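Local coordinates for protein putative dehydrogenase (Pseudomonas fluorescens, PDB 6UUG) that acts as MsuC, the flavin-dependent methanesulfinate monooxygenase of a two-component system serving bacterial sulfur assimilation, at residues T76-L81 and Q124-F129; D99-H104 and I211-T216; R117-P122 and P243-R248. One frame throughout, in Å; residues are numbered along the deposited sequence.

In the fold
From the N terminus, the first segment reached is 76-81, in the loop between helices 58-67 and 85-96. Contact 1 folds helix 122-135 back onto it, closing a mostly helical stretch of 42 residues. Contacts 2 and 3 start from opposite ends of helix 100-119 and close longer loops through the strands: 99-104 meets 211-216, which precedes strand 221-228. Segment 117-122 meets 243-248, where helix 247-277 begins. Each pair of contacts crosses along the chain, and none nests inside another. Contacts 1 and 3 touch through Trp125, Pro127 and Phe129, whereas contact 2 stands apart. Together they tie the N-terminal helices to the β-region and the C-terminal helices.

Contact 1 (T76-L81 and Q124-F129); sequences TRYGGL and QWQPWF
Tyr78 and Phe129 bring the two backbones closest, with 6.2 Å between their CA atoms, where the end of a short 3-10 turn (76-78) faces helix 122-135. The turn is closed behind the tyrosine by a bond from Gly79 N to Thr76 O. Tyr78 then reaches across with its whole side chain, and three helix residues receive successive parts of it. Near the backbone, Tyr78 CB rests on Phe129 CB at 4.1 Å, and Tyr78 CD2 lies at the edge of the Phe129 ring. Farther out, Trp125 turns its edge toward the face of the tyrosine in an offset edge-to-face pair, the planes 78° apart and Trp125 CZ3 3.7 Å from Tyr78 CE2. The opposite face carries Arg77 CG, near the ring rim, so the phenol is sandwiched between an aliphatic chain and an indole edge. At the tip, Tyr78 OH donates to Gln126 OE1 at 2.7 Å. The hydroxyl is tilted 29° out of the carbonyl plane. Gln126 reaches it with an extended chain, whose CG also packs 3.6 Å from Tyr78 CE1. This bond and the flanking groups together limit rotation of the phenol. Trp125 is set in place by its first torsion (chi1 61°), which puts CG between the backbone N and the carbonyl carbon and lays CE3 over the rim of one face of Phe129. Arg117 of helix 100-119 packs on both Trp125 and Phe129, while Ile74 and Pro75 extend the packing around Phe129. The pattern, a tyrosine from a loop docked on an aromatic helix face and tethered by its hydroxyl, belongs here to the helical N-terminal domain of the acyl-CoA dehydrogenase fold.

Contact 2 (D99-H104 and I211-T216); sequences DSSIAH and IGQRQT
Gln213 meets Ser100 and His104 through the two ends of one amide. Its OE1 accepts from Ser100 OG at 2.6 Å, with the hydroxyl in the carbonyl plane at a C=O angle of 148°. Its NE2 donates to His104 ND1 at 3.0 Å; the bond is somewhat bent (153° at the hydrogen), but the amide nitrogen lies in the imidazole plane and ND1 in the amide plane. NE2 also makes a weak bond to Ser100 O. A chain bent at its second torsion (chi2 -56°) folds the amide back against the helix, where these partners fix its rotation. Beside it, Ser101 OG accepts a hydrogen bond from the backbone N of Gln215 at 3.1 Å. An apolar patch completes the first shell: Thr216 CG2 lies 3.6 Å from His104 CB and packs on Ser101, whose CB also meets Gln215 CB. In the next shell, the type I turn from Gln213 to Thr216 is braced by Thr216 OG1 donating to Gln213 O at 2.9 Å. Asp99 caps the helix, its OD1 receiving Ile102 N from above the carboxylate plane. One water donates to that same OD1 at 2.7 Å and to Gln215 OE1 at 2.8 Å, bridging the segments. Arg50 binds both Asp99 OD2 and Gln215 OE1, so its charge would tend to stabilise the capping carboxylate. The contact is buried, with the N-terminal end of helix 100-119 set against the loop joining strands 202-204 and 221-228. Met259 of helix 247-277 and Gln386 of helix 378-386 pack on both His104 and Gln213, Phe95 of helix 85-96 touches Ala103, and Ile211 reaches Asp377 of the second subunit.

Contact 3 (R117-P122 and P243-R248); sequences RLFSRP and PFACLR
Leu118 points its CB at the segment 243-248 and forks over it, its backbone CA lying 5.0 Å from that of Ala245. Beyond CB, the branch carbon CG comes to 4.2 Å from Phe244 O. One methyl, CD2, sits over the face of the Phe244 ring in a CH-pi contact, 3.5 Å from the centroid and 16° off the ring normal. The other, CD1, runs on toward the start of helix 247-277, reaching Arg248 N at 3.7 Å and brushing the Leu247 side chain. The fork is thus lodged between an aromatic face and the backbone leading into the helix. Phe244 presents that face because its CG stands opposite the backbone N (chi1 -175°), which turns the ring across the end of Leu118. The edge of the Phe244 ring lies over one face of the Arg117 guanidinium, the planes 70° apart and NH1 4.1 Å from Phe244 CE2. On the other flank, Phe119 directs its edge at a backbone carbonyl, with CE1 3.6 Å from Ala245 O and the oxygen in the ring plane. Phe119 CZ meets Arg248 CB at 3.7 Å, while the polar end of that arginine goes on to Thr115 OG1. Trp325 of helix 294-327 packs on Arg117, Leu118 and Phe244. The chemistry is therefore mainly apolar packing, with a CH-pi contact and a ring edge on a carbonyl oxygen: the two backbone carbonyls that meet Leu118 and Phe119 are taken up within the turn, Phe244 O by Leu247 N and Ala245 O by Arg248 N, and methyls and ring edges join the two helix ends.

Contact 1 (T76-L81 and Q124-F129)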
loop_
_atom_site.group_PDB
_atom_site.type_symbol
_atom_site.label_atom_id
_atom_site.label_comp_id
_atom_site.label_asym_id
_atom_site.label_seq_id
_atom_site.Cartn_x
_atom_site.Cartn_y
_atom_site.Cartn_z
ATOM N N THR A 76 -28.122 -1.011 -37.375
ATOM C CA THR A 76 -29.218 -1.823 -37.896
ATOM C C THR A 76 -29.401 -1.614 -39.393
ATOM O O THR A 76 -29.875 -2.519 -40.089
ATOM C CB THR A 76 -30.529 -1.521 -37.154
ATOM O OG1 THR A 76 -30.859 -0.136 -37.282
ATOM C CG2 THR A 76 -30.406 -1.881 -35.671
ATOM N N ARG A 77 -29.014 -0.448 -39.914
ATOM C CA ARG A 77 -29.166 -0.216 -41.348
ATOM C C ARG A 77 -28.265 -1.100 -42.199
ATOM O O ARG A 77 -28.456 -1.152 -43.418
ATOM C CB ARG A 77 -28.903 1.243 -41.684
ATOM C CG ARG A 77 -27.516 1.710 -41.388
ATOM C CD ARG A 77 -27.359 3.137 -41.859
ATOM N NE ARG A 77 -27.420 3.206 -43.313
ATOM C CZ ARG A 77 -27.131 4.291 -44.021
ATOM N NH1 ARG A 77 -26.765 5.407 -43.405
ATOM N NH2 ARG A 77 -27.210 4.260 -45.345
ATOM N N TYR A 78 -27.290 -1.784 -41.604
ATOM C CA TYR A 78 -26.479 -2.748 -42.336
ATOM C C TYR A 78 -26.765 -4.177 -41.912
ATOM O O TYR A 78 -26.039 -5.094 -42.311
ATOM C CB TYR A 78 -24.989 -2.423 -42.168
ATOM C CG TYR A 78 -24.662 -0.982 -42.479
ATOM C CD1 TYR A 78 -24.711 -0.503 -43.785
ATOM C CD2 TYR A 78 -24.343 -0.084 -41.463
ATOM C CE1 TYR A 78 -24.420 0.819 -44.063
ATOM C CE2 TYR A 78 -24.052 1.229 -41.734
ATOM C CZ TYR A 78 -24.101 1.681 -43.035
ATOM O OH TYR A 78 -23.805 2.991 -43.304
ATOM N N GLY A 79 -27.798 -4.392 -41.108
ATOM C CA GLY A 79 -28.160 -5.719 -40.669
ATOM C C GLY A 79 -27.705 -6.079 -39.273
ATOM O O GLY A 79 -27.951 -7.208 -38.836
ATOM N N GLY A 80 -27.067 -5.154 -38.555
ATOM C CA GLY A 80 -26.561 -5.417 -37.225
ATOM C C GLY A 80 -27.567 -5.068 -36.145
ATOM O O GLY A 80 -28.736 -4.780 -36.410
ATOM N N LEU A 81 -27.089 -5.079 -34.894
ATOM C CA LEU A 81 -27.960 -4.836 -33.746
ATOM C C LEU A 81 -27.961 -3.380 -33.288
ATOM O O LEU A 81 -28.841 -2.992 -32.515
ATOM C CB LEU A 81 -27.569 -5.758 -32.577
ATOM C CG LEU A 81 -27.668 -7.270 -32.831
ATOM C CD1 LEU A 81 -27.204 -8.086 -31.629
ATOM C CD2 LEU A 81 -29.102 -7.652 -33.203
ATOM N N GLN A 124 -15.985 0.811 -48.712
ATOM C CA GLN A 124 -15.255 -0.330 -48.180
ATOM C C GLN A 124 -15.938 -0.925 -46.954
ATOM O O GLN A 124 -16.247 -2.120 -46.933
ATOM C CB GLN A 124 -13.822 0.086 -47.837
ATOM C CG GLN A 124 -13.044 0.598 -49.021
ATOM C CD GLN A 124 -11.711 1.171 -48.617
ATOM O OE1 GLN A 124 -11.597 2.358 -48.313
ATOM N NE2 GLN A 124 -10.691 0.326 -48.604
ATOM N N TRP A 125 -16.200 -0.110 -45.928
ATOM C CA TRP A 125 -16.662 -0.701 -44.677
ATOM C C TRP A 125 -18.153 -1.030 -44.689
ATOM O O TRP A 125 -18.572 -1.965 -43.999
ATOM C CB TRP A 125 -16.301 0.198 -43.485
ATOM C CG TRP A 125 -16.874 1.598 -43.464
ATOM C CD1 TRP A 125 -16.228 2.748 -43.801
ATOM C CD2 TRP A 125 -18.180 1.991 -43.019
ATOM N NE1 TRP A 125 -17.052 3.832 -43.607
ATOM C CE2 TRP A 125 -18.258 3.393 -43.137
ATOM C CE3 TRP A 125 -19.292 1.292 -42.536
ATOM C CZ2 TRP A 125 -19.405 4.112 -42.796
ATOM C CZ3 TRP A 125 -20.428 2.005 -42.193
ATOM C CH2 TRP A 125 -20.476 3.402 -42.324
ATOM N N GLN A 126 -18.966 -0.327 -45.488
ATOM C CA GLN A 126 -20.388 -0.672 -45.525
ATOM C C GLN A 126 -20.617 -2.084 -46.051
ATOM O O GLN A 126 -21.339 -2.852 -45.390
ATOM C CB GLN A 126 -21.176 0.384 -46.316
ATOM C CG GLN A 126 -21.262 1.744 -45.623
ATOM C CD GLN A 126 -22.139 2.740 -46.363
ATOM O OE1 GLN A 126 -22.791 3.589 -45.751
ATOM N NE2 GLN A 126 -22.156 2.646 -47.687
ATOM N N PRO A 127 -20.029 -2.512 -47.178
ATOM C CA PRO A 127 -20.152 -3.932 -47.556
ATOM C C PRO A 127 -19.577 -4.882 -46.519
ATOM O O PRO A 127 -20.144 -5.955 -46.280
ATOM C CB PRO A 127 -19.378 -4.015 -48.881
ATOM C CG PRO A 127 -19.358 -2.635 -49.405
ATOM C CD PRO A 127 -19.301 -1.741 -48.205
ATOM N N TRP A 128 -18.453 -4.526 -45.898
ATOM C CA TRP A 128 -17.890 -5.397 -44.869
ATOM C C TRP A 128 -18.854 -5.566 -43.700
ATOM O O TRP A 128 -18.995 -6.674 -43.167
ATOM C CB TRP A 128 -16.543 -4.852 -44.395
ATOM C CG TRP A 128 -15.416 -5.183 -45.335
ATOM C CD1 TRP A 128 -15.302 -6.301 -46.118
ATOM C CD2 TRP A 128 -14.249 -4.394 -45.587
ATOM N NE1 TRP A 128 -14.130 -6.253 -46.839
ATOM C CE2 TRP A 128 -13.472 -5.089 -46.536
ATOM C CE3 TRP A 128 -13.789 -3.161 -45.107
ATOM C CZ2 TRP A 128 -12.264 -4.591 -47.015
ATOM C CZ3 TRP A 128 -12.592 -2.671 -45.578
ATOM C CH2 TRP A 128 -11.837 -3.385 -46.523
ATOM N N PHE A 129 -19.518 -4.479 -43.289
ATOM C CA PHE A 129 -20.518 -4.560 -42.221
ATOM C C PHE A 129 -21.699 -5.431 -42.637
ATOM O O PHE A 129 -22.166 -6.279 -41.870
ATOM C CB PHE A 129 -21.014 -3.163 -41.845
ATOM C CG PHE A 129 -20.146 -2.435 -40.849
ATOM C CD1 PHE A 129 -18.839 -2.827 -40.624
ATOM C CD2 PHE A 129 -20.654 -1.359 -40.131
ATOM C CE1 PHE A 129 -18.039 -2.148 -39.692
ATOM C CE2 PHE A 129 -19.876 -0.673 -39.204
ATOM C CZ PHE A 129 -18.561 -1.076 -38.979
#

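Contact 2 (D99-H104 and I211-T216)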
loop_
_atom_site.group_PDB
_atom_site.type_symbol
_atom_site.label_atom_id
_atom_site.label_comp_id
_atom_site.label_asym_id
_atom_site.label_seq_id
_atom_site.Cartn_x
_atom_site.Cartn_y
_atom_site.Cartn_z
ATOM N N ASP A 99 -14.847 -15.840 -18.537
ATOM C CA ASP A 99 -13.941 -16.354 -19.566
ATOM C C ASP A 99 -13.278 -15.165 -20.272
ATOM O O ASP A 99 -13.796 -14.664 -21.271
ATOM C CB ASP A 99 -14.707 -17.227 -20.543
ATOM C CG ASP A 99 -13.810 -17.939 -21.537
ATOM O OD1 ASP A 99 -12.613 -17.577 -21.672
ATOM O OD2 ASP A 99 -14.323 -18.883 -22.188
ATOM N N SER A 100 -12.134 -14.737 -19.747
ATOM C CA SER A 100 -11.516 -13.534 -20.288
ATOM C C SER A 100 -10.909 -13.765 -21.663
ATOM O O SER A 100 -10.713 -12.794 -22.394
ATOM C CB SER A 100 -10.450 -13.006 -19.332
ATOM O OG SER A 100 -9.430 -13.960 -19.163
ATOM N N SER A 101 -10.582 -15.016 -22.020
ATOM C CA SER A 101 -10.114 -15.293 -23.382
ATOM C C SER A 101 -11.222 -15.080 -24.399
ATOM O O SER A 101 -10.999 -14.493 -25.466
ATOM C CB SER A 101 -9.587 -16.722 -23.488
ATOM O OG SER A 101 -8.350 -16.823 -22.824
ATOM N N ILE A 102 -12.416 -15.573 -24.095
ATOM C CA ILE A 102 -13.559 -15.311 -24.963
ATOM C C ILE A 102 -13.876 -13.821 -24.977
ATOM O O ILE A 102 -14.173 -13.241 -26.031
ATOM C CB ILE A 102 -14.758 -16.165 -24.508
ATOM C CG1 ILE A 102 -14.569 -17.599 -25.005
ATOM C CG2 ILE A 102 -16.077 -15.604 -25.020
ATOM C CD1 ILE A 102 -14.609 -17.716 -26.526
ATOM N N ALA A 103 -13.797 -13.168 -23.811
ATOM C CA ALA A 103 -14.047 -11.730 -23.780
ATOM C C ALA A 103 -13.067 -10.993 -24.679
ATOM O O ALA A 103 -13.446 -10.047 -25.380
ATOM C CB ALA A 103 -13.958 -11.206 -22.348
ATOM N N HIS A 104 -11.804 -11.426 -24.676
ATOM C CA HIS A 104 -10.755 -10.777 -25.464
ATOM C C HIS A 104 -11.006 -10.903 -26.961
ATOM O O HIS A 104 -10.942 -9.914 -27.694
ATOM C CB HIS A 104 -9.409 -11.395 -25.087
ATOM C CG HIS A 104 -8.210 -10.662 -25.608
ATOM N ND1 HIS A 104 -6.991 -10.716 -24.966
ATOM C CD2 HIS A 104 -8.023 -9.886 -26.701
ATOM C CE1 HIS A 104 -6.106 -10.002 -25.640
ATOM N NE2 HIS A 104 -6.705 -9.491 -26.699
ATOM N N ILE A 211 0.782 -17.906 -19.801
ATOM C CA ILE A 211 0.250 -18.311 -18.497
ATOM C C ILE A 211 -1.189 -17.841 -18.320
ATOM O O ILE A 211 -1.945 -18.429 -17.535
ATOM C CB ILE A 211 1.134 -17.816 -17.335
ATOM C CG1 ILE A 211 1.186 -16.284 -17.312
ATOM C CG2 ILE A 211 2.523 -18.463 -17.411
ATOM C CD1 ILE A 211 1.315 -15.682 -15.921
ATOM N N GLY A 212 -1.591 -16.777 -19.031
ATOM C CA GLY A 212 -2.960 -16.312 -19.009
ATOM C C GLY A 212 -3.462 -16.081 -20.425
ATOM O O GLY A 212 -2.705 -16.175 -21.397
ATOM N N GLN A 213 -4.758 -15.761 -20.526
ATOM C CA GLN A 213 -5.404 -15.540 -21.825
ATOM C C GLN A 213 -5.171 -16.716 -22.769
ATOM O O GLN A 213 -4.866 -16.538 -23.952
ATOM C CB GLN A 213 -4.915 -14.238 -22.466
ATOM C CG GLN A 213 -5.279 -12.990 -21.689
ATOM C CD GLN A 213 -6.773 -12.867 -21.443
ATOM O OE1 GLN A 213 -7.294 -13.393 -20.461
ATOM N NE2 GLN A 213 -7.471 -12.168 -22.340
ATOM N N ARG A 214 -5.331 -17.931 -22.245
ATOM C CA ARG A 214 -4.813 -19.121 -22.914
ATOM C C ARG A 214 -5.665 -19.589 -24.089
ATOM O O ARG A 214 -5.307 -20.589 -24.723
ATOM C CB ARG A 214 -4.651 -20.256 -21.900
ATOM C CG ARG A 214 -3.551 -19.963 -20.878
ATOM C CD ARG A 214 -3.335 -21.093 -19.871
ATOM N NE ARG A 214 -3.340 -22.420 -20.484
ATOM C CZ ARG A 214 -2.337 -22.940 -21.195
ATOM N NH1 ARG A 214 -1.227 -22.243 -21.412
ATOM N NH2 ARG A 214 -2.452 -24.164 -21.702
ATOM N N GLN A 215 -6.765 -18.902 -24.409
ATOM C CA GLN A 215 -7.598 -19.296 -25.542
ATOM C C GLN A 215 -7.866 -18.120 -26.479
ATOM O O GLN A 215 -8.883 -18.099 -27.175
ATOM C CB GLN A 215 -8.910 -19.924 -25.069
ATOM C CG GLN A 215 -8.724 -21.296 -24.399
ATOM C CD GLN A 215 -10.018 -22.095 -24.296
ATOM O OE1 GLN A 215 -11.025 -21.615 -23.764
ATOM N NE2 GLN A 215 -9.999 -23.323 -24.821
ATOM N N THR A 216 -6.949 -17.150 -26.530
ATOM C CA THR A 216 -7.045 -16.023 -27.454
ATOM C C THR A 216 -6.272 -16.234 -28.756
ATOM O O THR A 216 -6.302 -15.352 -29.621
ATOM C CB THR A 216 -6.551 -14.733 -26.781
ATOM O OG1 THR A 216 -5.188 -14.900 -26.351
ATOM C CG2 THR A 216 -7.424 -14.396 -25.582
HETATM O O HOH W 1 -10.927 -19.644 -21.769
#

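Contact 3 (R117-P122 and P243-R248)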
loop_
_atom_site.group_PDB
_atom_site.type_symbol
_atom_site.label_atom_id
_atom_site.label_comp_id
_atom_site.label_asym_id
_atom_site.label_seq_id
_atom_site.Cartn_x
_atom_site.Cartn_y
_atom_site.Cartn_z
ATOM N N ARG A 117 -14.249 0.810 -39.957
ATOM C CA ARG A 117 -15.213 1.908 -39.927
ATOM C C ARG A 117 -14.512 3.257 -39.842
ATOM O O ARG A 117 -14.912 4.217 -40.509
ATOM C CB ARG A 117 -16.169 1.731 -38.742
ATOM C CG ARG A 117 -17.054 2.957 -38.443
ATOM C CD ARG A 117 -18.064 3.184 -39.559
ATOM N NE ARG A 117 -18.872 4.390 -39.359
ATOM C CZ ARG A 117 -18.504 5.624 -39.706
ATOM N NH1 ARG A 117 -17.323 5.859 -40.266
ATOM N NH2 ARG A 117 -19.328 6.640 -39.487
ATOM N N LEU A 118 -13.455 3.346 -39.034
ATOM C CA LEU A 118 -12.796 4.621 -38.792
ATOM C C LEU A 118 -11.716 4.960 -39.809
ATOM O O LEU A 118 -11.441 6.152 -40.026
ATOM C CB LEU A 118 -12.187 4.625 -37.386
ATOM C CG LEU A 118 -13.170 4.622 -36.215
ATOM C CD1 LEU A 118 -12.415 4.405 -34.897
ATOM C CD2 LEU A 118 -13.948 5.925 -36.164
ATOM N N PHE A 119 -11.100 3.952 -40.438
ATOM C CA PHE A 119 -9.907 4.157 -41.259
ATOM C C PHE A 119 -10.162 4.108 -42.764
ATOM O O PHE A 119 -9.262 4.476 -43.528
ATOM C CB PHE A 119 -8.823 3.111 -40.944
ATOM C CG PHE A 119 -8.192 3.232 -39.583
ATOM C CD1 PHE A 119 -8.479 4.287 -38.732
ATOM C CD2 PHE A 119 -7.285 2.266 -39.164
ATOM C CE1 PHE A 119 -7.876 4.375 -37.475
ATOM C CE2 PHE A 119 -6.672 2.342 -37.917
ATOM C CZ PHE A 119 -6.967 3.402 -37.068
ATOM N N SER A 120 -11.335 3.665 -43.220
ATOM C CA SER A 120 -11.549 3.435 -44.649
ATOM C C SER A 120 -12.817 4.148 -45.120
ATOM O O SER A 120 -13.539 4.779 -44.342
ATOM C CB SER A 120 -11.623 1.934 -44.966
ATOM O OG SER A 120 -12.825 1.347 -44.490
ATOM N N ARG A 121 -13.081 4.038 -46.421
ATOM C CA ARG A 121 -14.183 4.729 -47.076
ATOM C C ARG A 121 -15.491 3.947 -46.925
ATOM O O ARG A 121 -15.474 2.720 -46.820
ATOM C CB ARG A 121 -13.866 4.923 -48.557
ATOM C CG ARG A 121 -12.617 5.753 -48.822
ATOM C CD ARG A 121 -12.231 5.755 -50.292
ATOM N NE ARG A 121 -11.413 4.600 -50.655
ATOM C CZ ARG A 121 -11.849 3.575 -51.379
ATOM N NH1 ARG A 121 -13.100 3.562 -51.821
ATOM N NH2 ARG A 121 -11.037 2.562 -51.667
ATOM N N PRO A 122 -16.644 4.635 -46.943
ATOM C CA PRO A 122 -17.928 3.911 -46.850
ATOM C C PRO A 122 -18.089 2.799 -47.873
ATOM O O PRO A 122 -18.668 1.756 -47.550
ATOM C CB PRO A 122 -18.969 5.024 -47.052
ATOM C CG PRO A 122 -18.268 6.269 -46.585
ATOM C CD PRO A 122 -16.838 6.094 -47.021
ATOM N N PRO A 243 -9.425 13.409 -35.206
ATOM C CA PRO A 243 -9.800 12.967 -33.850
ATOM C C PRO A 243 -10.734 11.769 -33.829
ATOM O O PRO A 243 -10.568 10.859 -32.999
ATOM C CB PRO A 243 -10.479 14.211 -33.255
ATOM C CG PRO A 243 -9.830 15.357 -33.938
ATOM C CD PRO A 243 -9.530 14.876 -35.353
ATOM N N PHE A 244 -11.728 11.749 -34.721
ATOM C CA PHE A 244 -12.637 10.608 -34.813
ATOM C C PHE A 244 -11.879 9.328 -35.161
ATOM O O PHE A 244 -12.057 8.292 -34.504
ATOM C CB PHE A 244 -13.736 10.928 -35.839
ATOM C CG PHE A 244 -14.813 9.877 -35.961
ATOM C CD1 PHE A 244 -15.560 9.489 -34.861
ATOM C CD2 PHE A 244 -15.102 9.305 -37.199
ATOM C CE1 PHE A 244 -16.554 8.529 -34.977
ATOM C CE2 PHE A 244 -16.096 8.361 -37.323
ATOM C CZ PHE A 244 -16.826 7.970 -36.215
ATOM N N ALA A 245 -11.014 9.375 -36.182
ATOM C CA ALA A 245 -10.180 8.214 -36.476
ATOM C C ALA A 245 -9.329 7.829 -35.270
ATOM O O ALA A 245 -9.084 6.641 -35.020
ATOM C CB ALA A 245 -9.284 8.491 -37.686
ATOM N N CYS A 246 -8.864 8.825 -34.521
ATOM C CA CYS A 246 -8.039 8.591 -33.341
ATOM C C CYS A 246 -8.831 8.021 -32.175
ATOM O O CYS A 246 -8.248 7.797 -31.105
ATOM C CB CYS A 246 -7.342 9.888 -32.931
ATOM S SG CYS A 246 -5.960 10.330 -34.067
ATOM N N LEU A 247 -10.130 7.761 -32.339
ATOM C CA LEU A 247 -10.818 6.966 -31.329
ATOM C C LEU A 247 -10.404 5.503 -31.353
ATOM O O LEU A 247 -10.644 4.795 -30.372
ATOM C CB LEU A 247 -12.333 7.038 -31.500
ATOM C CG LEU A 247 -13.048 8.346 -31.194
ATOM C CD1 LEU A 247 -14.534 8.161 -31.527
ATOM C CD2 LEU A 247 -12.859 8.838 -29.766
ATOM N N ARG A 248 -9.787 5.029 -32.436
ATOM C CA ARG A 248 -9.477 3.603 -32.528
ATOM C C ARG A 248 -8.616 3.109 -31.370
ATOM O O ARG A 248 -8.979 2.097 -30.747
ATOM C CB ARG A 248 -8.817 3.303 -33.882
ATOM C CG ARG A 248 -8.801 1.819 -34.259
ATOM C CD ARG A 248 -7.591 1.075 -33.762
ATOM N NE ARG A 248 -7.673 -0.316 -34.186
ATOM C CZ ARG A 248 -6.909 -1.304 -33.732
ATOM N NH1 ARG A 248 -5.967 -1.074 -32.826
ATOM N NH2 ARG A 248 -7.097 -2.533 -34.193
#